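Local coordinates for protein putative fluoride ion transporter CrcB (Bordetella pertussis, PDB 5NKQ) that forms a fluoride-specific channel in the bacterial inner membrane that lets the toxic ion leave the cell while excluding chloride, at residues Leu113-Thr116 with Gly117-Leu120; Gly51-Val54 with Ala55-Ala58. One frame throughout, in Å; residues are numbered along the deposited sequence.

Contact 1 of 2, residues Leu113-Thr116 with Gly117-Leu120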
loop_
_atom_site.group_PDB
_atom_site.type_symbol
_atom_site.label_atom_id
_atom_site.label_comp_id
_atom_site.label_asym_id
_atom_site.label_seq_id
_atom_site.Cartn_x
_atom_site.Cartn_y
_atom_site.Cartn_z
ATOM N N LEU A 113 -7.720 2.045 -7.910
ATOM C CA LEU A 113 -7.826 1.421 -9.225
ATOM C C LEU A 113 -8.403 2.389 -10.250
ATOM O O LEU A 113 -7.970 2.408 -11.409
ATOM C CB LEU A 113 -8.684 0.157 -9.139
ATOM C CG LEU A 113 -8.203 -0.937 -8.183
ATOM C CD1 LEU A 113 -9.173 -2.108 -8.179
ATOM C CD2 LEU A 113 -6.801 -1.399 -8.552
ATOM N N ALA A 114 -9.378 3.204 -9.842
ATOM C CA ALA A 114 -9.967 4.171 -10.762
ATOM C C ALA A 114 -8.974 5.269 -11.124
ATOM O O ALA A 114 -8.905 5.693 -12.283
ATOM C CB ALA A 114 -11.236 4.769 -10.157
ATOM N N MET A 115 -8.200 5.746 -10.145
ATOM C CA MET A 115 -7.178 6.745 -10.440
ATOM C C MET A 115 -6.079 6.173 -11.324
ATOM O O MET A 115 -5.527 6.891 -12.166
ATOM C CB MET A 115 -6.585 7.298 -9.144
ATOM C CG MET A 115 -7.585 8.033 -8.264
ATOM S SD MET A 115 -8.332 9.458 -9.077
ATOM C CE MET A 115 -6.936 10.573 -9.177
ATOM N N THR A 116 -5.747 4.890 -11.151
ATOM C CA THR A 116 -4.772 4.256 -12.032
ATOM C C THR A 116 -5.292 4.193 -13.463
ATOM O O THR A 116 -4.549 4.461 -14.414
ATOM C CB THR A 116 -4.427 2.856 -11.522
ATOM O OG1 THR A 116 -3.892 2.946 -10.195
ATOM C CG2 THR A 116 -3.397 2.194 -12.430
ATOM N N GLY A 117 -6.569 3.844 -13.633
ATOM C CA GLY A 117 -7.162 3.875 -14.960
ATOM C C GLY A 117 -7.220 5.277 -15.536
ATOM O O GLY A 117 -7.013 5.476 -16.735
ATOM N N LEU A 118 -7.501 6.270 -14.687
ATOM C CA LEU A 118 -7.480 7.656 -15.143
ATOM C C LEU A 118 -6.071 8.088 -15.531
ATOM O O LEU A 118 -5.891 8.841 -16.494
ATOM C CB LEU A 118 -8.042 8.577 -14.059
ATOM C CG LEU A 118 -9.558 8.568 -13.863
ATOM C CD1 LEU A 118 -9.953 9.490 -12.719
ATOM C CD2 LEU A 118 -10.264 8.971 -15.148
ATOM N N GLY A 119 -5.062 7.623 -14.791
ATOM C CA GLY A 119 -3.692 7.968 -15.132
ATOM C C GLY A 119 -3.256 7.377 -16.458
ATOM O O GLY A 119 -2.571 8.036 -17.246
ATOM N N LEU A 120 -3.644 6.127 -16.724
ATOM C CA LEU A 120 -3.343 5.517 -18.014
ATOM C C LEU A 120 -4.054 6.250 -19.146
ATOM O O LEU A 120 -3.456 6.518 -20.194
ATOM C CB LEU A 120 -3.741 4.041 -18.003
ATOM C CG LEU A 120 -2.977 3.114 -17.056
ATOM C CD1 LEU A 120 -3.711 1.792 -16.906
ATOM C CD2 LEU A 120 -1.564 2.884 -17.564
#
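Within the transmembrane helix 98-126, a helical turn joins Leu113-Thr116 to Gly117-Leu120, and Met115 meets Leu118 on the flank that packs on Tyr48 of helix 37-59. Met115 SD comes to 4.0 Å from Leu118 CD1, the two chains crossing at a slant. The methionine's bend at chi2 (-60°) turns the sulfur toward the next turn, where Leu118 lies; a further bend at chi3 places CE. Leu118 lays CG 3.3 Å from Ala114 O, beside a carbonyl already taken by its own amide: Leu118 N donates to Ala114 O at 2.8 Å. The same i to i+4 pattern runs from Gly117 to Leu113, Gly119 to Met115 and Leu120 to Thr116. This is the stretch of the helix just beyond Ser112, which binds fluoride, and two glycines keep its surface low between the larger side chains. Thr116 has OG1 beside its backbone N (chi1 -59°), where the hydroxyl is hydrogen-bonded to Ser112 O one turn back, to Gly47 O of helix 37-59 and to Ser86 OG of the second subunit. At the far end, Leu120 CG rests 3.4 Å from Thr116 O, and both residues pack on Val90 of that second subunit.

Contact 2 of 2, residues Gly51-Val54 with Ala55-Ala58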
loop_
_atom_site.group_PDB
_atom_site.type_symbol
_atom_site.label_atom_id
_atom_site.label_comp_id
_atom_site.label_asym_id
_atom_site.label_seq_id
_atom_site.Cartn_x
_atom_site.Cartn_y
_atom_site.Cartn_z
ATOM N N GLY A 51 -0.365 5.172 -12.908
ATOM C CA GLY A 51 -1.003 5.063 -14.208
ATOM C C GLY A 51 -0.374 5.998 -15.222
ATOM O O GLY A 51 -0.228 5.651 -16.397
ATOM N N VAL A 52 0.017 7.195 -14.776
ATOM C CA VAL A 52 0.748 8.115 -15.643
ATOM C C VAL A 52 2.107 7.531 -16.004
ATOM O O VAL A 52 2.525 7.553 -17.168
ATOM C CB VAL A 52 0.889 9.489 -14.964
ATOM C CG1 VAL A 52 1.830 10.385 -15.760
ATOM C CG2 VAL A 52 -0.475 10.146 -14.797
ATOM N N MET A 53 2.815 6.992 -15.008
ATOM C CA MET A 53 4.160 6.479 -15.251
ATOM C C MET A 53 4.139 5.251 -16.151
ATOM O O MET A 53 4.948 5.145 -17.079
ATOM C CB MET A 53 4.851 6.164 -13.925
ATOM C CG MET A 53 5.322 7.392 -13.165
ATOM S SD MET A 53 6.374 8.462 -14.169
ATOM C CE MET A 53 7.687 7.329 -14.620
ATOM N N VAL A 54 3.223 4.312 -15.895
ATOM C CA VAL A 54 3.140 3.109 -16.722
ATOM C C VAL A 54 2.890 3.478 -18.179
ATOM O O VAL A 54 3.472 2.883 -19.096
ATOM C CB VAL A 54 2.054 2.161 -16.179
ATOM C CG1 VAL A 54 1.674 1.123 -17.224
ATOM C CG2 VAL A 54 2.541 1.473 -14.914
ATOM N N ALA A 55 2.039 4.477 -18.419
ATOM C CA ALA A 55 1.763 4.889 -19.791
ATOM C C ALA A 55 2.954 5.621 -20.400
ATOM O O ALA A 55 3.234 5.472 -21.596
ATOM C CB ALA A 55 0.510 5.760 -19.835
ATOM N N LEU A 56 3.670 6.413 -19.596
ATOM C CA LEU A 56 4.841 7.119 -20.109
ATOM C C LEU A 56 5.979 6.156 -20.420
ATOM O O LEU A 56 6.684 6.322 -21.423
ATOM C CB LEU A 56 5.298 8.180 -19.109
ATOM C CG LEU A 56 4.467 9.462 -19.031
ATOM C CD1 LEU A 56 4.997 10.373 -17.937
ATOM C CD2 LEU A 56 4.468 10.176 -20.373
ATOM N N ILE A 57 6.181 5.147 -19.567
ATOM C CA ILE A 57 7.244 4.172 -19.798
ATOM C C ILE A 57 6.992 3.402 -21.088
ATOM O O ILE A 57 7.920 3.137 -21.862
ATOM C CB ILE A 57 7.369 3.227 -18.587
ATOM C CG1 ILE A 57 7.843 4.000 -17.354
ATOM C CG2 ILE A 57 8.317 2.078 -18.893
ATOM C CD1 ILE A 57 7.630 3.257 -16.058
ATOM N N ALA A 58 5.732 3.042 -21.345
ATOM C CA ALA A 58 5.406 2.305 -22.562
ATOM C C ALA A 58 5.668 3.136 -23.812
ATOM O O ALA A 58 5.999 2.581 -24.866
ATOM C CB ALA A 58 3.947 1.849 -22.524
#
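Val52 and Leu56, one turn apart on the transmembrane helix 37-59, lie side by side and point the same way, with Val52 CG1 3.8 Å from Leu56 CD1. The valine methyl that makes this contact is the one anti to the backbone N (chi1 171°), so it leans forward along the helix to meet the leucine. The same Leu56 CD1 also lies 4.4 Å from Met53 SD, a looser contact, and sits on the C-terminal side of the groove between the two preceding side chains. Beneath it Leu56 CG sits 3.3 Å from Val52 O, shielding the carbonyl that accepts the Leu56 amide.

Met53 forms a second bump. Its chain doubles back at chi2 and chi3, bringing CE to 4.3 Å from Ile57 CG1. Ile57 in turn presses CG1 to 3.1 Å from Met53 O, a close fit over a carbonyl that its own amide N reaches at 2.8 Å, nearly along the C=O axis. The first turn is slacker: Ala55 N lies 3.3 Å from Gly51 O and stands above the carbonyl plane. Here the relief is shallow, since Gly51 has no side chain and Ala55 contributes just a methyl, which rests over Gly51 O.

The ridges serve different neighbours. Val52, Ala55 and Leu56 pack on Val123 of helix 98-126, and Val54 touches Leu120 of the same helix. Met53 packs on Ala71, Val72 and Leu76 of helix 65-79, where Ile57 also meets Arg68. Val54 and Ile57 further touch aromatic side chains of a different protein bound in the assembly, so this end of helix 37-59 is wedged between two helices of its own chain and a foreign partner.

How the contacts relate
From the N terminus the chain first reaches contact 2, near the end of helix 37-59, and only after helices 65-79 and 83-95 does it arrive at contact 1 on helix 98-126. Each closes merely a turn of its own helix; they follow in series, neither nesting nor crossing. In space they are neighbours, their centres 11 Å apart on the same side of the chain's centre. Leu120 bridges them by packing: its CD2 lies 3.3 Å from Gly51 O and 3.7 Å from Val54 CG1. Gly119 O also approaches Val52 CG2. Helices 37-59 and 98-126, which both contribute fluoride-binding residues, are thereby packed together beyond those sites.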